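Local coordinates for protein AvrRxo1-ORF1 (Xanthomonas oryzae pv. oryzicola, PDB 4Z8T) that is a type III effector with a polynucleotide kinase domain that probably phosphorylates a small-molecule or nucleotide substrate, and that binds the protein AvrRxo1-ORF2, at residues Thr76-Ile86 against Arg241-Lys251; Phe137-Lys145 against Tyr169-Arg178. All coordinates share one frame; numbering follows the deposited sequence.

Contact 1: residues Thr76-Ile86 against Arg241-Lys251. With SO4 (sulfate ion), chain D.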
loop_
_atom_site.group_PDB
_atom_site.type_symbol
_atom_site.label_atom_id
_atom_site.label_comp_id
_atom_site.label_asym_id
_atom_site.label_seq_id
_atom_site.Cartn_x
_atom_site.Cartn_y
_atom_site.Cartn_z
ATOM N N THR A 76 11.468 -10.282 14.056
ATOM C CA THR A 76 10.425 -9.282 14.254
ATOM C C THR A 76 10.436 -8.687 15.658
ATOM O O THR A 76 9.629 -7.811 15.964
ATOM C CB THR A 76 9.027 -9.874 13.987
ATOM O OG1 THR A 76 8.885 -11.108 14.707
ATOM C CG2 THR A 76 8.832 -10.137 12.497
ATOM N N GLY A 77 11.312 -9.182 16.519
ATOM C CA GLY A 77 11.368 -8.705 17.895
ATOM C C GLY A 77 10.691 -9.621 18.891
ATOM O O GLY A 77 10.290 -9.186 19.968
ATOM N N LYS A 78 10.576 -10.898 18.537
ATOM C CA LYS A 78 9.850 -11.861 19.360
ATOM C C LYS A 78 10.459 -12.020 20.747
ATOM O O LYS A 78 9.741 -12.042 21.748
ATOM C CB LYS A 78 9.761 -13.216 18.640
ATOM C CG LYS A 78 9.005 -13.121 17.314
ATOM C CD LYS A 78 9.101 -14.401 16.482
ATOM C CE LYS A 78 8.404 -15.552 17.143
ATOM N NZ LYS A 78 8.237 -16.717 16.193
ATOM N N THR A 79 11.784 -12.120 20.811
ATOM C CA THR A 79 12.453 -12.313 22.096
ATOM C C THR A 79 12.207 -11.161 23.074
ATOM O O THR A 79 11.885 -11.393 24.245
ATOM C CB THR A 79 13.946 -12.575 21.888
ATOM O OG1 THR A 79 14.096 -13.770 21.109
ATOM C CG2 THR A 79 14.647 -12.744 23.225
ATOM N N ARG A 80 12.323 -9.924 22.597
ATOM C CA ARG A 80 12.064 -8.767 23.438
ATOM C C ARG A 80 10.612 -8.723 23.929
ATOM O O ARG A 80 10.347 -8.382 25.087
ATOM C CB ARG A 80 12.432 -7.482 22.689
ATOM C CG ARG A 80 12.412 -6.243 23.560
ATOM C CD ARG A 80 12.770 -4.994 22.758
ATOM N NE ARG A 80 12.296 -3.786 23.426
ATOM C CZ ARG A 80 12.930 -3.204 24.437
ATOM N NH1 ARG A 80 14.064 -3.721 24.891
ATOM N NH2 ARG A 80 12.434 -2.108 24.993
ATOM N N ILE A 81 9.670 -9.081 23.060
ATOM C CA ILE A 81 8.268 -9.156 23.488
ATOM C C ILE A 81 8.038 -10.209 24.583
ATOM O O ILE A 81 7.358 -9.938 25.584
ATOM C CB ILE A 81 7.314 -9.389 22.300
ATOM C CG1 ILE A 81 7.145 -8.095 21.506
ATOM C CG2 ILE A 81 5.949 -9.891 22.782
ATOM C CD1 ILE A 81 6.376 -7.002 22.240
ATOM N N ALA A 82 8.613 -11.397 24.410
ATOM C CA ALA A 82 8.520 -12.432 25.443
ATOM C C ALA A 82 9.065 -11.923 26.774
ATOM O O ALA A 82 8.440 -12.093 27.827
ATOM C CB ALA A 82 9.248 -13.695 25.005
ATOM N N THR A 83 10.215 -11.258 26.715
ATOM C CA THR A 83 10.894 -10.754 27.904
ATOM C C THR A 83 10.082 -9.688 28.646
ATOM O O THR A 83 10.015 -9.679 29.874
ATOM C CB THR A 83 12.284 -10.190 27.520
ATOM O OG1 THR A 83 13.077 -11.235 26.937
ATOM C CG2 THR A 83 13.001 -9.601 28.733
ATOM N N LYS A 84 9.444 -8.806 27.893
ATOM C CA LYS A 84 8.784 -7.640 28.456
ATOM C C LYS A 84 7.303 -7.859 28.730
ATOM O O LYS A 84 6.748 -7.312 29.697
ATOM C CB LYS A 84 8.951 -6.491 27.472
ATOM C CG LYS A 84 8.312 -5.186 27.864
ATOM C CD LYS A 84 8.572 -4.156 26.768
ATOM C CE LYS A 84 8.073 -2.773 27.147
ATOM N NZ LYS A 84 8.711 -1.742 26.275
ATOM N N LYS A 85 6.658 -8.657 27.881
ATOM C CA LYS A 85 5.199 -8.739 27.906
ATOM C C LYS A 85 4.653 -10.053 28.430
ATOM O O LYS A 85 3.439 -10.232 28.524
ATOM C CB LYS A 85 4.621 -8.456 26.509
ATOM C CG LYS A 85 5.048 -7.132 25.919
ATOM C CD LYS A 85 4.816 -5.967 26.877
ATOM C CE LYS A 85 3.337 -5.758 27.208
ATOM N NZ LYS A 85 3.151 -4.623 28.165
ATOM N N ILE A 86 5.535 -10.984 28.775
ATOM C CA ILE A 86 5.098 -12.239 29.382
ATOM C C ILE A 86 5.918 -12.439 30.655
ATOM O O ILE A 86 6.785 -13.314 30.699
ATOM C CB ILE A 86 5.259 -13.471 28.430
ATOM C CG1 ILE A 86 4.853 -13.119 26.989
ATOM C CG2 ILE A 86 4.457 -14.668 28.946
ATOM C CD1 ILE A 86 5.271 -14.166 25.972
ATOM N N ARG A 241 -2.602 -12.101 22.086
ATOM C CA ARG A 241 -2.235 -10.689 21.953
ATOM C C ARG A 241 -1.419 -10.519 20.695
ATOM O O ARG A 241 -0.545 -11.344 20.401
ATOM C CB ARG A 241 -1.401 -10.225 23.152
ATOM C CG ARG A 241 -2.216 -10.007 24.417
ATOM C CD ARG A 241 -1.300 -9.659 25.590
ATOM N NE ARG A 241 -0.564 -10.847 26.037
ATOM C CZ ARG A 241 0.578 -10.797 26.711
ATOM N NH1 ARG A 241 1.115 -9.618 27.005
ATOM N NH2 ARG A 241 1.185 -11.919 27.069
ATOM N N LEU A 242 -1.702 -9.451 19.960
ATOM C CA LEU A 242 -0.993 -9.135 18.728
ATOM C C LEU A 242 -0.254 -7.833 18.923
ATOM O O LEU A 242 -0.854 -6.832 19.271
ATOM C CB LEU A 242 -1.992 -8.925 17.589
ATOM C CG LEU A 242 -1.428 -8.336 16.283
ATOM C CD1 LEU A 242 -0.335 -9.219 15.660
ATOM C CD2 LEU A 242 -2.598 -8.176 15.311
ATOM N N PHE A 243 1.053 -7.844 18.672
ATOM C CA PHE A 243 1.847 -6.620 18.799
ATOM C C PHE A 243 2.382 -6.282 17.438
ATOM O O PHE A 243 2.871 -7.160 16.746
ATOM C CB PHE A 243 3.026 -6.828 19.760
ATOM C CG PHE A 243 2.609 -7.067 21.181
ATOM C CD1 PHE A 243 2.361 -6.007 22.039
ATOM C CD2 PHE A 243 2.427 -8.362 21.653
ATOM C CE1 PHE A 243 1.959 -6.241 23.362
ATOM C CE2 PHE A 243 2.032 -8.593 22.971
ATOM C CZ PHE A 243 1.795 -7.546 23.813
ATOM N N GLY A 244 2.275 -5.014 17.055
ATOM C CA GLY A 244 2.768 -4.558 15.771
ATOM C C GLY A 244 3.788 -3.470 16.002
ATOM O O GLY A 244 4.018 -3.070 17.144
ATOM N N THR A 245 4.398 -3.002 14.923
ATOM C CA THR A 245 5.513 -2.068 15.039
ATOM C C THR A 245 5.109 -0.693 14.527
ATOM O O THR A 245 4.698 -0.540 13.378
ATOM C CB THR A 245 6.732 -2.592 14.267
ATOM O OG1 THR A 245 7.070 -3.905 14.743
ATOM C CG2 THR A 245 7.945 -1.643 14.469
ATOM N N ALA A 246 5.214 0.309 15.400
ATOM C CA ALA A 246 4.954 1.694 15.028
ATOM C C ALA A 246 6.079 2.233 14.158
ATOM O O ALA A 246 7.103 1.586 13.975
ATOM C CB ALA A 246 4.798 2.543 16.267
ATOM N N GLU A 247 5.876 3.432 13.632
ATOM C CA GLU A 247 6.831 4.044 12.723
ATOM C C GLU A 247 8.211 4.195 13.357
ATOM O O GLU A 247 9.232 4.045 12.679
ATOM C CB GLU A 247 6.300 5.404 12.262
ATOM C CG GLU A 247 4.946 5.346 11.549
ATOM C CD GLU A 247 3.743 5.249 12.490
ATOM O OE1 GLU A 247 3.801 4.495 13.494
ATOM O OE2 GLU A 247 2.724 5.926 12.209
ATOM N N ASP A 248 8.243 4.455 14.660
ATOM C CA ASP A 248 9.514 4.647 15.348
ATOM C C ASP A 248 10.151 3.344 15.811
ATOM O O ASP A 248 11.179 3.349 16.494
ATOM C CB ASP A 248 9.372 5.640 16.512
ATOM C CG ASP A 248 8.509 5.115 17.643
ATOM O OD1 ASP A 248 7.906 4.029 17.502
ATOM O OD2 ASP A 248 8.423 5.807 18.683
ATOM N N GLY A 249 9.548 2.219 15.433
ATOM C CA GLY A 249 10.153 0.943 15.745
ATOM C C GLY A 249 9.693 0.341 17.051
ATOM O O GLY A 249 10.062 -0.787 17.368
ATOM N N GLU A 250 8.879 1.057 17.817
ATOM C CA GLU A 250 8.429 0.460 19.072
ATOM C C GLU A 250 7.204 -0.424 18.878
ATOM O O GLU A 250 6.360 -0.148 18.028
ATOM C CB GLU A 250 8.200 1.475 20.190
ATOM C CG GLU A 250 8.022 0.801 21.581
ATOM C CD GLU A 250 9.090 -0.269 21.928
ATOM O OE1 GLU A 250 8.908 -1.470 21.604
ATOM O OE2 GLU A 250 10.110 0.091 22.559
ATOM N N LYS A 251 7.136 -1.486 19.669
ATOM C CA LYS A 251 6.021 -2.424 19.607
ATOM C C LYS A 251 4.829 -1.876 20.367
ATOM O O LYS A 251 4.971 -1.338 21.474
ATOM C CB LYS A 251 6.440 -3.766 20.199
ATOM C CG LYS A 251 7.434 -4.534 19.329
ATOM C CD LYS A 251 6.784 -4.920 18.009
ATOM C CE LYS A 251 7.616 -5.935 17.256
ATOM N NZ LYS A 251 8.827 -5.312 16.621
HETATM S S SO4 D . 14.257 -11.085 18.033
HETATM O O1 SO4 D . 13.951 -10.372 16.804
HETATM O O2 SO4 D . 14.125 -10.215 19.203
HETATM O O3 SO4 D . 15.645 -11.535 17.923
HETATM O O4 SO4 D . 13.390 -12.247 18.172
HETATM O O HOH W 1 9.643 -4.706 22.397
#
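Bends at chi2 and chi4 (-75°) fold the K251 chain across I81 and carry its ammonium to the backbone of T76, while a bend at chi3 (-73°) turns the guanidinium of R241 onto the far end of helix 78-85. K251 NZ donates to T76 O over 2.7 Å and also to T245 OG1; a lysine suits this place because its methylenes CB and CG can pack on I81 CD1 while its charge reaches polar atoms. At the other end R241 NH1 and NH2 both grip K85 O, at 2.8 and 3.2 Å, with the oxygen in the guanidinium plane and both nitrogens coming from one face of the carbonyl, a good match for a carbonyl at a helix C-terminus. Between them I81 CD1 lies over a face of the F243 ring, 4.2 Å from its centroid, a CH-pi contact; K85 CG packs obliquely near F243 CZ. E250 lies near R80 and K84 without a salt bridge. On the sulfate side, G77 N and T79 N donate to the ion, consistent with a P-loop whose amides receive phosphate; G77, with positive phi, takes a conformation that favours glycine. Strand 241-245 runs between strands 179-185 and 251-258, and I86 and A82 rest on strand 66-71, so helix 78-85 packs across this sheet.

Contact 2: residues Phe137-Lys145 against Tyr169-Arg178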
loop_
_atom_site.group_PDB
_atom_site.type_symbol
_atom_site.label_atom_id
_atom_site.label_comp_id
_atom_site.label_asym_id
_atom_site.label_seq_id
_atom_site.Cartn_x
_atom_site.Cartn_y
_atom_site.Cartn_z
ATOM N N PHE A 137 12.072 -33.847 20.691
ATOM C CA PHE A 137 12.021 -33.048 21.910
ATOM C C PHE A 137 10.559 -32.720 22.236
ATOM O O PHE A 137 10.096 -32.943 23.358
ATOM C CB PHE A 137 12.885 -31.790 21.713
ATOM C CG PHE A 137 12.846 -30.806 22.852
ATOM C CD1 PHE A 137 12.992 -31.208 24.171
ATOM C CD2 PHE A 137 12.702 -29.453 22.586
ATOM C CE1 PHE A 137 12.968 -30.280 25.202
ATOM C CE2 PHE A 137 12.687 -28.518 23.611
ATOM C CZ PHE A 137 12.822 -28.930 24.918
ATOM N N GLU A 138 9.825 -32.238 21.240
ATOM C CA GLU A 138 8.421 -31.888 21.440
ATOM C C GLU A 138 7.581 -33.115 21.793
ATOM O O GLU A 138 6.675 -33.041 22.627
ATOM C CB GLU A 138 7.864 -31.200 20.190
ATOM C CG GLU A 138 6.407 -30.750 20.314
ATOM C CD GLU A 138 5.850 -30.230 19.007
ATOM O OE1 GLU A 138 6.458 -29.303 18.425
ATOM O OE2 GLU A 138 4.799 -30.749 18.559
ATOM N N GLY A 139 7.886 -34.245 21.162
ATOM C CA GLY A 139 7.169 -35.478 21.444
ATOM C C GLY A 139 7.252 -35.900 22.897
ATOM O O GLY A 139 6.251 -36.321 23.492
ATOM N N GLY A 140 8.445 -35.800 23.471
ATOM C CA GLY A 140 8.662 -36.165 24.855
ATOM C C GLY A 140 8.045 -35.168 25.818
ATOM O O GLY A 140 7.730 -35.515 26.956
ATOM N N LEU A 141 7.879 -33.927 25.366
ATOM C CA LEU A 141 7.282 -32.895 26.207
ATOM C C LEU A 141 5.776 -33.036 26.303
ATOM O O LEU A 141 5.166 -32.540 27.256
ATOM C CB LEU A 141 7.611 -31.497 25.673
ATOM C CG LEU A 141 9.044 -31.021 25.906
ATOM C CD1 LEU A 141 9.285 -29.666 25.244
ATOM C CD2 LEU A 141 9.305 -30.947 27.388
ATOM N N ARG A 142 5.172 -33.654 25.309
ATOM C CA ARG A 142 3.723 -33.753 25.213
ATOM C C ARG A 142 3.064 -34.145 26.529
ATOM O O ARG A 142 2.190 -33.474 26.999
ATOM C CB ARG A 142 3.320 -34.701 24.079
ATOM C CG ARG A 142 1.858 -34.741 23.678
ATOM C CD ARG A 142 1.593 -35.445 22.293
ATOM N NE ARG A 142 0.237 -35.224 21.768
ATOM C CZ ARG A 142 -0.033 -34.467 20.707
ATOM N NH1 ARG A 142 -1.276 -34.287 20.307
ATOM N NH2 ARG A 142 0.936 -33.880 20.029
ATOM N N SER A 143 3.529 -35.231 27.110
ATOM C CA SER A 143 2.952 -35.705 28.369
ATOM C C SER A 143 3.904 -35.580 29.551
ATOM O O SER A 143 3.691 -36.196 30.600
ATOM C CB SER A 143 2.457 -37.146 28.218
ATOM O OG SER A 143 3.469 -37.972 27.667
ATOM N N GLN A 144 4.946 -34.763 29.387
ATOM C CA GLN A 144 5.896 -34.495 30.461
ATOM C C GLN A 144 5.227 -33.879 31.696
ATOM O O GLN A 144 4.442 -32.923 31.587
ATOM C CB GLN A 144 7.000 -33.558 29.958
ATOM C CG GLN A 144 8.051 -33.238 30.996
ATOM C CD GLN A 144 8.858 -34.457 31.385
ATOM O OE1 GLN A 144 9.369 -35.172 30.521
ATOM N NE2 GLN A 144 8.963 -34.710 32.684
ATOM N N LYS A 145 5.540 -34.429 32.869
ATOM C CA LYS A 145 5.003 -33.921 34.127
ATOM C C LYS A 145 6.082 -33.247 34.959
ATOM O O LYS A 145 7.274 -33.532 34.815
ATOM C CB LYS A 145 4.412 -35.062 34.963
ATOM C CG LYS A 145 3.433 -35.954 34.227
ATOM C CD LYS A 145 2.170 -35.213 33.825
ATOM C CE LYS A 145 1.090 -36.181 33.322
ATOM N NZ LYS A 145 1.512 -36.944 32.111
ATOM N N TYR A 169 -1.064 -27.250 17.033
ATOM C CA TYR A 169 -0.718 -26.871 18.403
ATOM C C TYR A 169 -1.942 -26.692 19.298
ATOM O O TYR A 169 -1.886 -27.000 20.491
ATOM C CB TYR A 169 0.244 -25.661 18.448
ATOM C CG TYR A 169 1.649 -26.094 18.109
ATOM C CD1 TYR A 169 2.386 -26.868 18.998
ATOM C CD2 TYR A 169 2.220 -25.785 16.881
ATOM C CE1 TYR A 169 3.660 -27.300 18.682
ATOM C CE2 TYR A 169 3.492 -26.216 16.558
ATOM C CZ TYR A 169 4.206 -26.961 17.464
ATOM O OH TYR A 169 5.468 -27.392 17.140
ATOM N N ILE A 170 -3.046 -26.219 18.722
ATOM C CA ILE A 170 -4.304 -26.133 19.460
ATOM C C ILE A 170 -4.736 -27.546 19.852
ATOM O O ILE A 170 -5.128 -27.795 20.991
ATOM C CB ILE A 170 -5.411 -25.423 18.642
ATOM C CG1 ILE A 170 -5.144 -23.913 18.593
ATOM C CG2 ILE A 170 -6.781 -25.685 19.246
ATOM C CD1 ILE A 170 -6.080 -23.131 17.664
ATOM N N GLN A 171 -4.646 -28.471 18.904
ATOM C CA GLN A 171 -4.988 -29.865 19.186
ATOM C C GLN A 171 -4.080 -30.445 20.268
ATOM O O GLN A 171 -4.554 -31.112 21.182
ATOM C CB GLN A 171 -4.909 -30.700 17.916
ATOM C CG GLN A 171 -5.415 -32.119 18.092
ATOM C CD GLN A 171 -5.474 -32.864 16.776
ATOM O OE1 GLN A 171 -4.624 -32.670 15.901
ATOM N NE2 GLN A 171 -6.485 -33.715 16.620
ATOM N N LEU A 172 -2.779 -30.174 20.186
ATOM C CA LEU A 172 -1.860 -30.646 21.213
ATOM C C LEU A 172 -2.250 -30.099 22.580
ATOM O O LEU A 172 -2.263 -30.833 23.562
ATOM C CB LEU A 172 -0.421 -30.238 20.876
ATOM C CG LEU A 172 0.687 -30.857 21.733
ATOM C CD1 LEU A 172 1.925 -31.110 20.877
ATOM C CD2 LEU A 172 1.043 -29.975 22.906
ATOM N N ALA A 173 -2.569 -28.808 22.645
ATOM C CA ALA A 173 -2.966 -28.209 23.906
ATOM C C ALA A 173 -4.247 -28.851 24.451
ATOM O O ALA A 173 -4.315 -29.231 25.625
ATOM C CB ALA A 173 -3.140 -26.717 23.747
ATOM N N LYS A 174 -5.246 -28.986 23.591
ATOM C CA LYS A 174 -6.513 -29.595 23.988
ATOM C C LYS A 174 -6.322 -31.015 24.515
ATOM O O LYS A 174 -6.898 -31.387 25.543
ATOM C CB LYS A 174 -7.489 -29.605 22.809
ATOM C CG LYS A 174 -8.017 -28.219 22.414
ATOM C CD LYS A 174 -8.916 -27.633 23.494
ATOM C CE LYS A 174 -9.588 -26.352 23.031
ATOM N NZ LYS A 174 -10.436 -25.774 24.128
ATOM N N GLU A 175 -5.505 -31.799 23.822
ATOM C CA GLU A 175 -5.297 -33.195 24.203
ATOM C C GLU A 175 -4.510 -33.368 25.495
ATOM O O GLU A 175 -4.615 -34.400 26.156
ATOM C CB GLU A 175 -4.612 -33.964 23.071
ATOM C CG GLU A 175 -5.492 -34.159 21.844
ATOM C CD GLU A 175 -4.760 -34.844 20.703
ATOM O OE1 GLU A 175 -3.538 -35.066 20.823
ATOM O OE2 GLU A 175 -5.402 -35.158 19.680
ATOM N N THR A 176 -3.712 -32.363 25.848
ATOM C CA THR A 176 -2.841 -32.470 27.010
ATOM C C THR A 176 -3.284 -31.588 28.161
ATOM O O THR A 176 -2.596 -31.509 29.174
ATOM C CB THR A 176 -1.375 -32.147 26.663
ATOM O OG1 THR A 176 -1.296 -30.808 26.148
ATOM C CG2 THR A 176 -0.847 -33.117 25.627
ATOM N N GLY A 177 -4.428 -30.927 28.011
ATOM C CA GLY A 177 -4.974 -30.116 29.082
ATOM C C GLY A 177 -4.165 -28.856 29.340
ATOM O O GLY A 177 -4.058 -28.405 30.482
ATOM N N ARG A 178 -3.591 -28.290 28.285
ATOM C CA ARG A 178 -2.861 -27.028 28.415
ATOM C C ARG A 178 -3.669 -25.875 27.845
ATOM O O ARG A 178 -4.368 -26.041 26.835
ATOM C CB ARG A 178 -1.544 -27.102 27.647
ATOM C CG ARG A 178 -0.503 -28.051 28.222
ATOM C CD ARG A 178 0.765 -27.948 27.396
ATOM N NE ARG A 178 1.890 -28.695 27.958
ATOM C CZ ARG A 178 2.241 -29.926 27.600
ATOM N NH1 ARG A 178 1.551 -30.593 26.679
ATOM N NH2 ARG A 178 3.291 -30.495 28.173
#
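R178 and R142 reach across this contact in opposite directions, one into its buried side and the other along its outer side. R178, extended from CG to NE, donates from NH2 to L141 O (2.9 Å) and from NH1 to R142 O (3.0 Å), so a single guanidinium spans two successive carbonyls, the first opening the type I turn L141-Q144. L141 O also accepts from Q144 N, on the opposite face of its plane, and R178 NH2 has a further partner in A152 O. Arginine suits this buried place, having several N-H groups to share among backbone oxygens. Close by, T176 CG2 packs on R142 CG at 3.7 Å; threonine fits because its methyl packs across the contact while its hydroxyl bonds back to L172 O of its own helix. G177, with positive phi, closes helix 163-176 in a Schellman motif and lets the chain turn to R178.

The solvent side is looser. R142 stretches out with CG anti to its backbone nitrogen (chi1 -170°), laying one guanidinium face over L172 CG and pairing with exposed E175 in a salt bridge whose modelled length is doubtfully short. Earlier along both helices comes a third, close polar contact: Y169 OH donates to E138 OE1 over 2.5 Å, on the syn side of the carboxylate and 28° out of its plane; the carboxylate and ring planes stand 57° apart. K158 NZ bonds to the same hydroxyl and lies at longer range from E138, which would probably favour the ionised carboxylate. The chemistry therefore implies the C-terminal parts of two helices joined chiefly by charged and polar groups, with L172 and T176 supplying the apolar filling.

The centres of contacts 1 and 2 lie 27 Å apart and their nearest atoms about 11 Å, so they do not touch. Along the chain contact 2 is nested inside the loop that contact 1 closes: helix 78-85 comes first, then helices 123-141 and 163-176, and finally strand 238-245. Contact 1 sets a helix against a strand of the mixed sheet, whereas contact 2 joins two helices whose side chains touch strands 66-71 and 154-157; strand 66-71 is touched by side chains from both contacts. K158 also joins the two regions, bonding to Y169 OH through its side chain and to K78 NZ through its carbonyl, which connects the probable P-loop with helix 163-176.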